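Long-range contacts in PDZ domain protein (Parabacteroides distasonis, PDB 4L8N), which is of unknown function but pairs PDZ domains with a DUF4136 domain and binds magnesium: residues 103-112 with 305-316; 45-55 with 76-85. One frame throughout, in Å; residues are numbered along the deposited sequence.

Interaction 1: 103-112 with 305-316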
loop_
_atom_site.group_PDB
_atom_site.type_symbol
_atom_site.label_atom_id
_atom_site.label_comp_id
_atom_site.label_asym_id
_atom_site.label_seq_id
_atom_site.Cartn_x
_atom_site.Cartn_y
_atom_site.Cartn_z
ATOM N N ASN A 103 40.435 5.900 -26.947
ATOM C CA ASN A 103 40.470 4.613 -27.659
ATOM C C ASN A 103 40.776 3.380 -26.741
ATOM O O ASN A 103 40.953 2.267 -27.252
ATOM C CB ASN A 103 41.521 4.692 -28.782
ATOM C CG ASN A 103 42.942 4.906 -28.301
ATOM O OD1 ASN A 103 43.196 5.576 -27.295
ATOM N ND2 ASN A 103 43.905 4.346 -29.012
ATOM N N ALA A 104 40.834 3.581 -25.404
ATOM C CA ALA A 104 41.135 2.522 -24.431
ATOM C C ALA A 104 39.902 1.702 -24.047
ATOM O O ALA A 104 38.820 2.252 -23.808
ATOM C CB ALA A 104 41.766 3.108 -23.175
ATOM N N ILE A 105 40.078 0.369 -24.048
ATOM C CA ILE A 105 39.089 -0.605 -23.605
ATOM C C ILE A 105 39.713 -1.197 -22.360
ATOM O O ILE A 105 40.817 -1.754 -22.428
ATOM C CB ILE A 105 38.666 -1.663 -24.681
ATOM C CG1 ILE A 105 38.031 -1.010 -25.931
ATOM C CG2 ILE A 105 37.719 -2.724 -24.092
ATOM C CD1 ILE A 105 36.703 -0.138 -25.720
ATOM N N THR A 106 39.061 -0.986 -21.215
ATOM C CA THR A 106 39.573 -1.441 -19.934
ATOM C C THR A 106 39.094 -2.856 -19.635
ATOM O O THR A 106 38.095 -3.321 -20.202
ATOM C CB THR A 106 39.151 -0.486 -18.810
ATOM O OG1 THR A 106 37.752 -0.585 -18.594
ATOM C CG2 THR A 106 39.545 0.945 -19.070
ATOM N N GLU A 107 39.791 -3.521 -18.703
ATOM C CA GLU A 107 39.437 -4.854 -18.235
ATOM C C GLU A 107 38.066 -4.824 -17.538
ATOM O O GLU A 107 37.344 -5.808 -17.614
ATOM C CB GLU A 107 40.521 -5.422 -17.316
ATOM C CG GLU A 107 41.802 -5.783 -18.062
ATOM C CD GLU A 107 42.956 -6.185 -17.166
ATOM O OE1 GLU A 107 43.098 -5.619 -16.055
ATOM O OE2 GLU A 107 43.713 -7.091 -17.577
ATOM N N ASP A 108 37.680 -3.686 -16.945
ATOM C CA ASP A 108 36.361 -3.514 -16.324
ATOM C C ASP A 108 35.270 -3.591 -17.422
ATOM O O ASP A 108 34.258 -4.283 -17.256
ATOM C CB ASP A 108 36.300 -2.178 -15.558
ATOM C CG ASP A 108 34.942 -1.854 -14.972
ATOM O OD1 ASP A 108 34.636 -2.361 -13.864
ATOM O OD2 ASP A 108 34.187 -1.076 -15.614
ATOM N N GLN A 109 35.514 -2.922 -18.564
ATOM C CA GLN A 109 34.583 -2.923 -19.687
ATOM C C GLN A 109 34.446 -4.343 -20.267
ATOM O O GLN A 109 33.324 -4.825 -20.422
ATOM C CB GLN A 109 35.027 -1.916 -20.762
ATOM C CG GLN A 109 34.920 -0.451 -20.325
ATOM C CD GLN A 109 35.554 0.466 -21.343
ATOM O OE1 GLN A 109 36.783 0.570 -21.460
ATOM N NE2 GLN A 109 34.730 1.121 -22.136
ATOM N N LEU A 110 35.586 -5.021 -20.522
ATOM C CA LEU A 110 35.656 -6.378 -21.070
ATOM C C LEU A 110 35.016 -7.422 -20.138
ATOM O O LEU A 110 34.389 -8.364 -20.626
ATOM C CB LEU A 110 37.105 -6.763 -21.378
ATOM C CG LEU A 110 37.779 -6.013 -22.533
ATOM C CD1 LEU A 110 39.274 -6.040 -22.404
ATOM C CD2 LEU A 110 37.343 -6.551 -23.898
ATOM N N ALA A 111 35.129 -7.235 -18.809
ATOM C CA ALA A 111 34.512 -8.134 -17.831
ATOM C C ALA A 111 32.994 -8.107 -17.982
ATOM O O ALA A 111 32.347 -9.143 -17.850
ATOM C CB ALA A 111 34.915 -7.743 -16.423
ATOM N N SER A 112 32.441 -6.929 -18.313
ATOM C CA SER A 112 31.019 -6.718 -18.556
ATOM C C SER A 112 30.605 -7.266 -19.916
ATOM O O SER A 112 29.537 -7.876 -20.009
ATOM C CB SER A 112 30.682 -5.242 -18.474
ATOM O OG SER A 112 30.398 -4.889 -17.135
ATOM N N LYS A 305 30.349 -7.620 -9.788
ATOM C CA LYS A 305 31.404 -7.912 -10.775
ATOM C C LYS A 305 32.691 -8.379 -10.102
ATOM O O LYS A 305 33.161 -7.756 -9.150
ATOM C CB LYS A 305 31.713 -6.688 -11.658
ATOM C CG LYS A 305 32.738 -6.951 -12.775
ATOM C CD LYS A 305 33.126 -5.692 -13.579
ATOM C CE LYS A 305 31.942 -5.142 -14.342
ATOM N NZ LYS A 305 32.332 -4.103 -15.312
ATOM N N THR A 306 33.252 -9.467 -10.622
ATOM C CA THR A 306 34.533 -9.995 -10.197
ATOM C C THR A 306 35.300 -10.341 -11.448
ATOM O O THR A 306 34.789 -11.061 -12.287
ATOM C CB THR A 306 34.400 -11.187 -9.241
ATOM O OG1 THR A 306 33.624 -10.798 -8.110
ATOM C CG2 THR A 306 35.760 -11.710 -8.765
ATOM N N TYR A 307 36.522 -9.835 -11.578
ATOM C CA TYR A 307 37.367 -10.148 -12.718
ATOM C C TYR A 307 38.829 -10.177 -12.316
ATOM O O TYR A 307 39.192 -9.613 -11.285
ATOM C CB TYR A 307 37.128 -9.163 -13.884
ATOM C CG TYR A 307 37.505 -7.716 -13.621
ATOM C CD1 TYR A 307 36.604 -6.839 -13.023
ATOM C CD2 TYR A 307 38.707 -7.192 -14.087
ATOM C CE1 TYR A 307 36.930 -5.503 -12.799
ATOM C CE2 TYR A 307 39.026 -5.845 -13.912
ATOM C CZ TYR A 307 38.139 -5.007 -13.253
ATOM O OH TYR A 307 38.435 -3.678 -13.061
ATOM N N ASN A 308 39.668 -10.848 -13.131
ATOM C CA ASN A 308 41.131 -10.855 -12.973
ATOM C C ASN A 308 41.641 -9.542 -13.541
ATOM O O ASN A 308 41.415 -9.249 -14.729
ATOM C CB ASN A 308 41.798 -12.046 -13.686
ATOM C CG ASN A 308 41.927 -13.331 -12.904
ATOM O OD1 ASN A 308 41.884 -13.392 -11.667
ATOM N ND2 ASN A 308 42.157 -14.394 -13.634
ATOM N N TYR A 309 42.276 -8.733 -12.676
ATOM C CA TYR A 309 42.824 -7.437 -13.013
ATOM C C TYR A 309 44.349 -7.484 -13.182
ATOM O O TYR A 309 45.060 -7.944 -12.281
ATOM C CB TYR A 309 42.441 -6.441 -11.918
ATOM C CG TYR A 309 43.109 -5.088 -12.046
ATOM C CD1 TYR A 309 42.669 -4.159 -12.983
ATOM C CD2 TYR A 309 44.166 -4.728 -11.214
ATOM C CE1 TYR A 309 43.274 -2.911 -13.103
ATOM C CE2 TYR A 309 44.764 -3.477 -11.310
ATOM C CZ TYR A 309 44.317 -2.573 -12.262
ATOM O OH TYR A 309 44.886 -1.328 -12.362
ATOM N N THR A 310 44.841 -6.962 -14.322
ATOM C CA THR A 310 46.266 -6.834 -14.647
ATOM C C THR A 310 46.628 -5.330 -14.784
ATOM O O THR A 310 47.747 -4.936 -14.480
ATOM C CB THR A 310 46.649 -7.608 -15.914
ATOM O OG1 THR A 310 46.144 -6.913 -17.053
ATOM C CG2 THR A 310 46.194 -9.067 -15.904
ATOM N N GLY A 311 45.686 -4.519 -15.245
ATOM C CA GLY A 311 45.888 -3.087 -15.419
ATOM C C GLY A 311 46.069 -2.655 -16.855
ATOM O O GLY A 311 46.297 -1.475 -17.101
ATOM N N ILE A 312 45.977 -3.602 -17.813
ATOM C CA ILE A 312 46.154 -3.338 -19.247
ATOM C C ILE A 312 44.852 -2.790 -19.842
ATOM O O ILE A 312 43.760 -3.305 -19.566
ATOM C CB ILE A 312 46.638 -4.616 -20.032
ATOM C CG1 ILE A 312 47.990 -5.149 -19.517
ATOM C CG2 ILE A 312 46.708 -4.387 -21.556
ATOM C CD1 ILE A 312 48.210 -6.688 -19.734
ATOM N N SER A 313 44.994 -1.749 -20.672
ATOM C CA SER A 313 43.943 -1.153 -21.480
ATOM C C SER A 313 44.271 -1.476 -22.957
ATOM O O SER A 313 45.441 -1.449 -23.343
ATOM C CB SER A 313 43.832 0.335 -21.198
ATOM O OG SER A 313 43.304 0.525 -19.894
ATOM N N TYR A 314 43.270 -1.879 -23.745
ATOM C CA TYR A 314 43.453 -2.324 -25.135
ATOM C C TYR A 314 42.858 -1.312 -26.118
ATOM O O TYR A 314 41.942 -0.574 -25.736
ATOM C CB TYR A 314 42.795 -3.717 -25.337
ATOM C CG TYR A 314 43.261 -4.786 -24.366
ATOM C CD1 TYR A 314 42.623 -4.976 -23.146
ATOM C CD2 TYR A 314 44.341 -5.606 -24.667
ATOM C CE1 TYR A 314 43.062 -5.939 -22.239
ATOM C CE2 TYR A 314 44.783 -6.580 -23.774
ATOM C CZ TYR A 314 44.131 -6.755 -22.565
ATOM O OH TYR A 314 44.549 -7.727 -21.684
ATOM N N ASP A 315 43.360 -1.277 -27.378
ATOM C CA ASP A 315 42.858 -0.361 -28.418
ATOM C C ASP A 315 41.523 -0.873 -28.953
ATOM O O ASP A 315 41.465 -1.986 -29.457
ATOM C CB ASP A 315 43.888 -0.219 -29.568
ATOM C CG ASP A 315 43.805 1.032 -30.443
ATOM O OD1 ASP A 315 42.674 1.493 -30.728
ATOM O OD2 ASP A 315 44.871 1.497 -30.921
ATOM N N ILE A 316 40.457 -0.060 -28.856
ATOM C CA ILE A 316 39.094 -0.379 -29.326
ATOM C C ILE A 316 39.098 -0.903 -30.796
ATOM O O ILE A 316 38.246 -1.720 -31.152
ATOM C CB ILE A 316 38.139 0.848 -29.135
ATOM C CG1 ILE A 316 36.647 0.484 -29.397
ATOM C CG2 ILE A 316 38.607 2.107 -29.900
ATOM C CD1 ILE A 316 35.585 1.571 -29.009
#

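Interaction 2: 45-55 with 76-85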
loop_
_atom_site.group_PDB
_atom_site.type_symbol
_atom_site.label_atom_id
_atom_site.label_comp_id
_atom_site.label_asym_id
_atom_site.label_seq_id
_atom_site.Cartn_x
_atom_site.Cartn_y
_atom_site.Cartn_z
ATOM N N ILE A 45 34.802 10.143 -0.277
ATOM C CA ILE A 45 33.441 10.528 -0.665
ATOM C C ILE A 45 32.551 9.318 -0.389
ATOM O O ILE A 45 32.888 8.209 -0.799
ATOM C CB ILE A 45 33.318 11.029 -2.138
ATOM C CG1 ILE A 45 34.266 12.214 -2.425
ATOM C CG2 ILE A 45 31.848 11.384 -2.501
ATOM C CD1 ILE A 45 33.864 13.586 -1.863
ATOM N N LYS A 46 31.454 9.526 0.337
ATOM C CA LYS A 46 30.494 8.484 0.731
ATOM C C LYS A 46 29.102 8.795 0.185
ATOM O O LYS A 46 28.790 9.945 -0.096
ATOM C CB LYS A 46 30.427 8.367 2.278
ATOM C CG LYS A 46 31.785 8.175 2.976
ATOM C CD LYS A 46 32.282 6.718 2.974
ATOM C CE LYS A 46 33.686 6.558 3.525
ATOM N NZ LYS A 46 33.760 6.809 4.996
ATOM N N LYS A 47 28.274 7.760 0.022
ATOM C CA LYS A 47 26.884 7.882 -0.401
ATOM C C LYS A 47 26.134 8.875 0.480
ATOM O O LYS A 47 26.334 8.893 1.710
ATOM C CB LYS A 47 26.181 6.518 -0.270
ATOM C CG LYS A 47 26.170 5.630 -1.496
ATOM C CD LYS A 47 25.467 4.298 -1.110
ATOM C CE LYS A 47 24.693 3.656 -2.224
ATOM N NZ LYS A 47 25.585 2.910 -3.157
ATOM N N TYR A 48 25.269 9.688 -0.154
ATOM C CA TYR A 48 24.338 10.662 0.441
ATOM C C TYR A 48 25.071 11.905 0.950
ATOM O O TYR A 48 24.439 12.784 1.532
ATOM C CB TYR A 48 23.375 10.015 1.490
ATOM C CG TYR A 48 22.783 8.714 0.960
ATOM C CD1 TYR A 48 22.166 8.663 -0.293
ATOM C CD2 TYR A 48 22.967 7.513 1.640
ATOM C CE1 TYR A 48 21.739 7.456 -0.845
ATOM C CE2 TYR A 48 22.521 6.304 1.112
ATOM C CZ TYR A 48 21.899 6.279 -0.129
ATOM O OH TYR A 48 21.447 5.085 -0.651
ATOM N N ASP A 49 26.362 12.054 0.590
ATOM C CA ASP A 49 27.131 13.264 0.855
ATOM C C ASP A 49 26.517 14.387 0.057
ATOM O O ASP A 49 26.025 14.140 -1.059
ATOM C CB ASP A 49 28.620 13.099 0.451
ATOM C CG ASP A 49 29.551 12.555 1.514
ATOM O OD1 ASP A 49 29.084 12.325 2.648
ATOM O OD2 ASP A 49 30.756 12.354 1.207
ATOM N N VAL A 50 26.535 15.614 0.629
ATOM C CA VAL A 50 26.007 16.820 -0.008
ATOM C C VAL A 50 27.167 17.710 -0.443
ATOM O O VAL A 50 27.976 18.123 0.390
ATOM C CB VAL A 50 25.023 17.575 0.909
ATOM C CG1 VAL A 50 24.600 18.906 0.290
ATOM C CG2 VAL A 50 23.799 16.723 1.209
ATOM N N ILE A 51 27.248 17.999 -1.751
ATOM C CA ILE A 51 28.263 18.917 -2.272
ATOM C C ILE A 51 27.771 20.350 -1.980
ATOM O O ILE A 51 26.776 20.805 -2.560
ATOM C CB ILE A 51 28.596 18.699 -3.766
ATOM C CG1 ILE A 51 29.084 17.251 -4.036
ATOM C CG2 ILE A 51 29.603 19.772 -4.254
ATOM C CD1 ILE A 51 29.326 16.937 -5.473
ATOM N N GLU A 52 28.423 21.014 -1.024
ATOM C CA GLU A 52 28.057 22.366 -0.612
ATOM C C GLU A 52 28.739 23.405 -1.497
ATOM O O GLU A 52 28.101 24.379 -1.900
ATOM C CB GLU A 52 28.406 22.606 0.868
ATOM C CG GLU A 52 27.603 21.755 1.842
ATOM C CD GLU A 52 26.179 22.186 2.129
ATOM O OE1 GLU A 52 25.786 23.298 1.708
ATOM O OE2 GLU A 52 25.463 21.415 2.806
ATOM N N GLU A 53 30.045 23.219 -1.757
ATOM C CA GLU A 53 30.853 24.115 -2.583
ATOM C C GLU A 53 31.744 23.311 -3.504
ATOM O O GLU A 53 32.157 22.198 -3.164
ATOM C CB GLU A 53 31.725 25.086 -1.745
ATOM C CG GLU A 53 31.070 25.767 -0.546
ATOM C CD GLU A 53 31.980 26.617 0.331
ATOM O OE1 GLU A 53 33.218 26.608 0.116
ATOM O OE2 GLU A 53 31.448 27.293 1.243
ATOM N N ILE A 54 32.038 23.882 -4.674
ATOM C CA ILE A 54 32.961 23.318 -5.662
ATOM C C ILE A 54 34.087 24.343 -5.822
ATOM O O ILE A 54 33.823 25.511 -6.102
ATOM C CB ILE A 54 32.268 22.961 -7.011
ATOM C CG1 ILE A 54 31.038 22.043 -6.793
ATOM C CG2 ILE A 54 33.278 22.362 -8.009
ATOM C CD1 ILE A 54 30.044 21.923 -7.986
ATOM N N ASN A 55 35.332 23.914 -5.585
ATOM C CA ASN A 55 36.555 24.727 -5.694
ATOM C C ASN A 55 36.429 26.102 -4.986
ATOM O O ASN A 55 37.014 27.091 -5.436
ATOM C CB ASN A 55 36.965 24.909 -7.172
ATOM C CG ASN A 55 37.431 23.652 -7.859
ATOM O OD1 ASN A 55 38.222 22.870 -7.318
ATOM N ND2 ASN A 55 36.992 23.467 -9.095
ATOM N N ARG A 76 41.884 22.473 -14.715
ATOM C CA ARG A 76 42.080 21.833 -13.412
ATOM C C ARG A 76 42.012 20.312 -13.563
ATOM O O ARG A 76 41.391 19.818 -14.511
ATOM C CB ARG A 76 41.013 22.338 -12.413
ATOM C CG ARG A 76 41.414 22.197 -10.952
ATOM C CD ARG A 76 40.483 22.918 -9.995
ATOM N NE ARG A 76 40.791 22.566 -8.606
ATOM C CZ ARG A 76 41.651 23.219 -7.826
ATOM N NH1 ARG A 76 42.283 24.297 -8.277
ATOM N NH2 ARG A 76 41.877 22.805 -6.586
ATOM N N ASN A 77 42.659 19.571 -12.641
ATOM C CA ASN A 77 42.621 18.104 -12.639
ATOM C C ASN A 77 42.077 17.544 -11.313
ATOM O O ASN A 77 41.411 16.502 -11.318
ATOM C CB ASN A 77 43.984 17.509 -12.946
ATOM C CG ASN A 77 44.010 16.768 -14.259
ATOM O OD1 ASN A 77 43.158 16.964 -15.139
ATOM N ND2 ASN A 77 44.994 15.902 -14.423
ATOM N N ASP A 78 42.372 18.234 -10.190
ATOM C CA ASP A 78 41.929 17.854 -8.853
ATOM C C ASP A 78 40.845 18.823 -8.411
ATOM O O ASP A 78 41.093 20.030 -8.389
ATOM C CB ASP A 78 43.124 17.833 -7.870
ATOM C CG ASP A 78 43.988 16.568 -7.909
ATOM O OD1 ASP A 78 43.849 15.768 -8.876
ATOM O OD2 ASP A 78 44.824 16.388 -6.991
ATOM N N VAL A 79 39.630 18.309 -8.110
ATOM C CA VAL A 79 38.481 19.125 -7.696
ATOM C C VAL A 79 38.368 19.129 -6.175
ATOM O O VAL A 79 38.208 18.067 -5.561
ATOM C CB VAL A 79 37.132 18.706 -8.351
ATOM C CG1 VAL A 79 36.122 19.850 -8.309
ATOM C CG2 VAL A 79 37.332 18.242 -9.786
ATOM N N LEU A 80 38.458 20.328 -5.576
ATOM C CA LEU A 80 38.305 20.531 -4.140
ATOM C C LEU A 80 36.808 20.678 -3.824
ATOM O O LEU A 80 36.124 21.555 -4.369
ATOM C CB LEU A 80 39.108 21.743 -3.624
ATOM C CG LEU A 80 39.082 21.959 -2.100
ATOM C CD1 LEU A 80 39.665 20.756 -1.340
ATOM C CD2 LEU A 80 39.802 23.224 -1.717
ATOM N N LEU A 81 36.302 19.797 -2.951
ATOM C CA LEU A 81 34.895 19.773 -2.596
ATOM C C LEU A 81 34.664 20.100 -1.135
ATOM O O LEU A 81 35.417 19.671 -0.263
ATOM C CB LEU A 81 34.351 18.371 -2.911
ATOM C CG LEU A 81 33.444 18.185 -4.136
ATOM C CD1 LEU A 81 33.984 18.865 -5.385
ATOM C CD2 LEU A 81 33.214 16.711 -4.406
ATOM N N THR A 82 33.627 20.876 -0.879
ATOM C CA THR A 82 33.165 21.182 0.463
ATOM C C THR A 82 31.964 20.291 0.645
ATOM O O THR A 82 30.968 20.463 -0.059
ATOM C CB THR A 82 32.888 22.672 0.638
ATOM O OG1 THR A 82 34.102 23.398 0.391
ATOM C CG2 THR A 82 32.330 23.004 2.022
ATOM N N ILE A 83 32.090 19.284 1.519
ATOM C CA ILE A 83 31.050 18.302 1.747
ATOM C C ILE A 83 30.373 18.483 3.101
ATOM O O ILE A 83 31.000 18.913 4.062
ATOM C CB ILE A 83 31.646 16.859 1.620
ATOM C CG1 ILE A 83 32.203 16.530 0.198
ATOM C CG2 ILE A 83 30.674 15.779 2.107
ATOM C CD1 ILE A 83 31.207 16.582 -1.027
ATOM N N SER A 84 29.090 18.100 3.167
ATOM C CA SER A 84 28.331 17.967 4.392
ATOM C C SER A 84 27.580 16.615 4.364
ATOM O O SER A 84 27.154 16.129 3.304
ATOM C CB SER A 84 27.396 19.149 4.636
ATOM O OG SER A 84 26.155 19.070 3.957
ATOM N N ASN A 85 27.476 16.001 5.540
ATOM C CA ASN A 85 26.759 14.756 5.791
ATOM C C ASN A 85 26.349 14.703 7.277
ATOM O O ASN A 85 26.403 15.723 7.976
ATOM C CB ASN A 85 27.608 13.551 5.390
ATOM C CG ASN A 85 28.961 13.514 6.019
ATOM O OD1 ASN A 85 29.146 13.886 7.171
ATOM N ND2 ASN A 85 29.948 13.111 5.255
#

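Interaction 1: 103-112 with 305-316
Glu107 OE1 is gripped by two consecutive backbone amides of the turn between strands 298-309 and 312-315. Thr310 N reaches the syn lone pair of Glu107 OE1 at 2.8 Å, nearly straight (165°), whereas Gly311 N lies 2.9 Å from the same OE1 and approaches from above the carboxylate plane. The other oxygen, OE2, takes the Thr310 hydroxyl and also Tyr413 OH, so both oxygens of this buried carboxylate are satisfied, which should hold the carboxylate's rotation. Glu107 gets there with its chain extended beyond CG (chi2 173°), CG passing beside Ile312 O. Thr106 and Gln109 form a capping box at the start of helix 107-113, and just before it strand 104-105 lies antiparallel to 312-315 at the edge of a small sheet that 322-325 completes. Ile105 and Tyr314 are its hydrogen-bonded pair, with Ile105 N to Tyr314 O at 2.7 Å and Tyr314 N to Ile105 O at 2.8 Å. Further along the helix, Ala111 CB sits 3.7 Å from Tyr307 CB, and Asp108 CA makes an off-centre CH-pi contact with the Tyr307 ring. Lys305, bent at chi3 (-65°), brings NZ to Asp108 O at 2.7 Å and to Ser112 OG at 2.8 Å, with a weak, longer bond to Asp108 OD1 that is part of a salt bridge.

Interaction 2: 45-55 with 76-85
Asp49 and Asn85 meet through different first torsions: Asp49 CG stands beside its backbone N (chi1 -89°), while Asn85 CG lies between its own N and carbonyl carbon (chi1 54°). The two side chains run side by side, and Asn85 ND2 donates to Asp49 OD1 at 2.9 Å, with the acceptor in the amide plane but the donor above the carboxylate plane. Asp49 OD2 accepts from Lys46 N at 3.0 Å across a type II turn, and Ile83 CG2 packs 3.5 Å from Asp49 CG. With an alanine here both acceptors go, and the Asn85 amide and the Lys46 N-H would probably lose these mates, leaving the turn with less to hold it. Beyond Val50, Glu52 bends at chi2 (-78°) and offers the anti lone pair of OE2 to Ser84 OG at 2.7 Å; its OE1 is salt-bridged to Lys28. On the face carrying Ile51, Ile83, Ile54 and Leu81, Ile51 CG1 meets Ile83 CD1 at 3.7 Å, and Leu71 of helix 67-71 touches Ile54 and Leu81. Thr82 O receives Glu52 N at 2.8 Å and, weakly, Glu53 N, shifting the register by one: a classic beta bulge in the antiparallel pairing of strands 50-54 and 78-84 within the PDZ domain.

How the interactions relate
Both segments of interaction 2 precede those of interaction 1 along the chain, and strand 91-101 lies between them in sequence. That strand pairs with 78-84 in the PDZ sheet and ends just before 103-112, which is how the chain passes from one contact to the other. The two do not touch: their centres are 28 Å apart and their nearest atoms about 13 Å. They also differ in reach along the sequence, with 21 residues between the closest ends of the segments in interaction 2 against 193 in interaction 1. Both lie away from the magnesium-binding residues Glu239 and Asp270. A bound (4S)-2-methyl-2,4-pentanediol, probably from crystallisation, approaches the Leu110 side chain of interaction 1 to about 4 Å.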